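Local structure of Pbp related beta-lactamase (Pyrococcus abyssi, 2QMI) at residues A[182-185]-A[186-190]. The protein is an archaeal penicillin-binding protein homologue that assembles into an octamer and probably acts as a self-compartmentalizing serine peptidase of the beta-lactamase clan. Residues are numbered along the deposited sequence; the frame is centred on the assembly and turned at random.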
ATOM      1  N   GLU A 182      33.484  42.786   0.920  1.00 26.13           N
ATOM      2  CA  GLU A 182      34.485  43.617   0.254  1.00 27.38           C
ATOM      3  C   GLU A 182      35.800  43.676   1.029  1.00 25.91           C
ATOM      4  O   GLU A 182      36.856  43.887   0.440  1.00 25.59           O
ATOM      5  CB  GLU A 182      33.950  45.037  -0.030  1.00 30.32           C
ATOM      6  CG  GLU A 182      33.509  45.873   1.164  1.00 35.65           C
ATOM      7  CD  GLU A 182      32.857  47.216   0.741  1.00 38.50           C
ATOM      8  OE1 GLU A 182      33.533  48.027   0.047  1.00 38.73           O
ATOM      9  OE2 GLU A 182      31.669  47.455   1.103  1.00 37.98           O
ATOM     10  N   TYR A 183      35.757  43.480   2.344  1.00 24.67           N
ATOM     11  CA  TYR A 183      37.002  43.505   3.108  1.00 23.71           C
ATOM     12  C   TYR A 183      37.859  42.280   2.760  1.00 23.54           C
ATOM     13  O   TYR A 183      39.077  42.396   2.586  1.00 23.08           O
ATOM     14  CB  TYR A 183      36.741  43.513   4.615  1.00 24.19           C
ATOM     15  CG  TYR A 183      38.006  43.760   5.411  1.00 25.73           C
ATOM     16  CD1 TYR A 183      38.484  45.056   5.611  1.00 26.11           C
ATOM     17  CD2 TYR A 183      38.767  42.698   5.901  1.00 25.64           C
ATOM     18  CE1 TYR A 183      39.687  45.285   6.274  1.00 26.31           C
ATOM     19  CE2 TYR A 183      39.977  42.918   6.567  1.00 26.22           C
ATOM     20  CZ  TYR A 183      40.427  44.211   6.743  1.00 26.25           C
ATOM     21  OH  TYR A 183      41.632  44.435   7.356  1.00 26.00           O
ATOM     22  N   ILE A 184      37.223  41.111   2.671  1.00 21.28           N
ATOM     23  CA  ILE A 184      37.934  39.877   2.328  1.00 20.69           C
ATOM     24  C   ILE A 184      38.514  39.986   0.919  1.00 20.38           C
ATOM     25  O   ILE A 184      39.669  39.626   0.679  1.00 20.04           O
ATOM     26  CB  ILE A 184      37.003  38.639   2.353  1.00 19.83           C
ATOM     27  CG1 ILE A 184      36.422  38.433   3.754  1.00 18.31           C
ATOM     28  CG2 ILE A 184      37.779  37.407   1.909  1.00 18.71           C
ATOM     29  CD1 ILE A 184      37.464  38.293   4.846  1.00 19.85           C
ATOM     30  N   LYS A 185      37.692  40.482   0.000  1.00 20.13           N
ATOM     31  CA  LYS A 185      38.064  40.662  -1.402  1.00 21.53           C
ATOM     32  C   LYS A 185      39.267  41.595  -1.561  1.00 22.80           C
ATOM     33  O   LYS A 185      40.260  41.251  -2.205  1.00 23.22           O
ATOM     34  CB  LYS A 185      36.867  41.233  -2.169  1.00 22.98           C
ATOM     35  CG  LYS A 185      37.121  41.557  -3.644  1.00 25.67           C
ATOM     36  CD  LYS A 185      37.361  40.303  -4.459  1.00 29.49           C
ATOM     37  CE  LYS A 185      37.266  40.583  -5.956  1.00 31.72           C
ATOM     38  NZ  LYS A 185      35.913  41.091  -6.346  1.00 33.45           N
ATOM     39  N   LYS A 186      39.167  42.771  -0.950  1.00 23.42           N
ATOM     40  CA  LYS A 186      40.211  43.789  -1.015  1.00 23.29           C
ATOM     41  C   LYS A 186      41.477  43.491  -0.214  1.00 22.44           C
ATOM     42  O   LYS A 186      42.587  43.624  -0.733  1.00 23.01           O
ATOM     43  CB  LYS A 186      39.644  45.132  -0.545  1.00 24.08           C
ATOM     44  CG  LYS A 186      38.443  45.628  -1.330  1.00 26.37           C
ATOM     45  CD  LYS A 186      38.846  46.108  -2.713  1.00 29.85           C
ATOM     46  CE  LYS A 186      37.670  46.734  -3.447  1.00 31.66           C
ATOM     47  NZ  LYS A 186      38.087  47.223  -4.799  1.00 34.86           N
ATOM     48  N   LYS A 187      41.314  43.089   1.044  1.00 22.53           N
ATOM     49  CA  LYS A 187      42.458  42.827   1.916  1.00 22.10           C
ATOM     50  C   LYS A 187      43.091  41.436   1.862  1.00 23.40           C
ATOM     51  O   LYS A 187      44.153  41.224   2.463  1.00 22.95           O
ATOM     52  CB  LYS A 187      42.077  43.121   3.370  1.00 22.39           C
ATOM     53  CG  LYS A 187      41.423  44.470   3.589  1.00 22.95           C
ATOM     54  CD  LYS A 187      42.297  45.609   3.087  1.00 24.60           C
ATOM     55  CE  LYS A 187      41.560  46.942   3.165  1.00 25.44           C
ATOM     56  NZ  LYS A 187      42.441  48.068   2.774  1.00 26.48           N
ATOM     57  N   ILE A 188      42.475  40.494   1.147  1.00 23.36           N
ATOM     58  CA  ILE A 188      43.013  39.133   1.109  1.00 23.88           C
ATOM     59  C   ILE A 188      43.037  38.430  -0.248  1.00 23.54           C
ATOM     60  O   ILE A 188      44.091  37.985  -0.700  1.00 24.20           O
ATOM     61  CB  ILE A 188      42.256  38.223   2.125  1.00 22.94           C
ATOM     62  CG1 ILE A 188      42.527  38.705   3.555  1.00 24.25           C
ATOM     63  CG2 ILE A 188      42.709  36.774   1.984  1.00 24.18           C
ATOM     64  CD1 ILE A 188      41.762  37.937   4.630  1.00 24.28           C
ATOM     65  N   LEU A 189      41.882  38.319  -0.889  1.00 21.76           N
ATOM     66  CA  LEU A 189      41.791  37.644  -2.176  1.00 22.71           C
ATOM     67  C   LEU A 189      42.599  38.274  -3.316  1.00 23.26           C
ATOM     68  O   LEU A 189      43.344  37.578  -4.004  1.00 23.13           O
ATOM     69  CB  LEU A 189      40.322  37.526  -2.597  1.00 21.53           C
ATOM     70  CG  LEU A 189      39.447  36.679  -1.669  1.00 23.25           C
ATOM     71  CD1 LEU A 189      38.055  36.492  -2.293  1.00 22.57           C
ATOM     72  CD2 LEU A 189      40.123  35.328  -1.436  1.00 22.76           C
ATOM     73  N   GLU A 190      42.454  39.579  -3.524  1.00 23.97           N
ATOM     74  CA  GLU A 190      43.179  40.240  -4.610  1.00 24.90           C
ATOM     75  C   GLU A 190      44.689  40.263  -4.367  1.00 23.96           C
ATOM     76  O   GLU A 190      45.461  39.910  -5.248  1.00 23.77           O
ATOM     77  CB  GLU A 190      42.619  41.653  -4.845  1.00 24.88           C
ATOM     78  CG  GLU A 190      41.138  41.636  -5.229  1.00 26.89           C
ATOM     79  CD  GLU A 190      40.585  42.995  -5.652  1.00 29.93           C
ATOM     80  OE1 GLU A 190      40.782  43.987  -4.914  1.00 29.22           O
ATOM     81  OE2 GLU A 190      39.932  43.061  -6.727  1.00 30.53           O
TER
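Tyr183 and Lys187, one turn apart on helix 180-189, make the tightest side-chain contact here. Lys187 CG sits over one face of the Tyr183 ring, 3.4 Å from the centroid and 16° off the normal. This is a CH-pi contact. The two side chains cross at about a right angle. With chi1 near -171°, the Tyr183 ring is set beside the carbonyl carbon and its end comes back toward Lys187. Ala68 and Leu72 of helix 61-74 and Ile172 of helix 162-176 also touch the Tyr183 side chain. Ile184 continues the buried side: its CG2 meets Leu189 CG at 4.0 Å, and its CD1 faces Ile188 CD1 at 4.3 Å.

The solvent side is looser. Lys185 bends at chi2 and chi4, and its CE comes to 3.7 Å from Glu190 OE2. The charged ends stay 4.5 Å apart, Lys185 NZ to Glu190 OE2, too far for a salt bridge. Lys185 NZ also has a weak, long ion pair with Glu203.

The backbone bonding shifts from i+4 to i+5 along the segment. Lys186 N and Lys187 N bond one turn back, to Glu182 O and Tyr183 O. Ile188 N adds a weak bond to Ile184 O. Leu189 N then reaches Ile184 O at 3.0 Å, and Glu190 N reaches Lys185 O at 3.1 Å. These last two bonds, i to i+5, mark a pi-type turn at 186-189 on an amphipathic helix of the beta-lactamase domain.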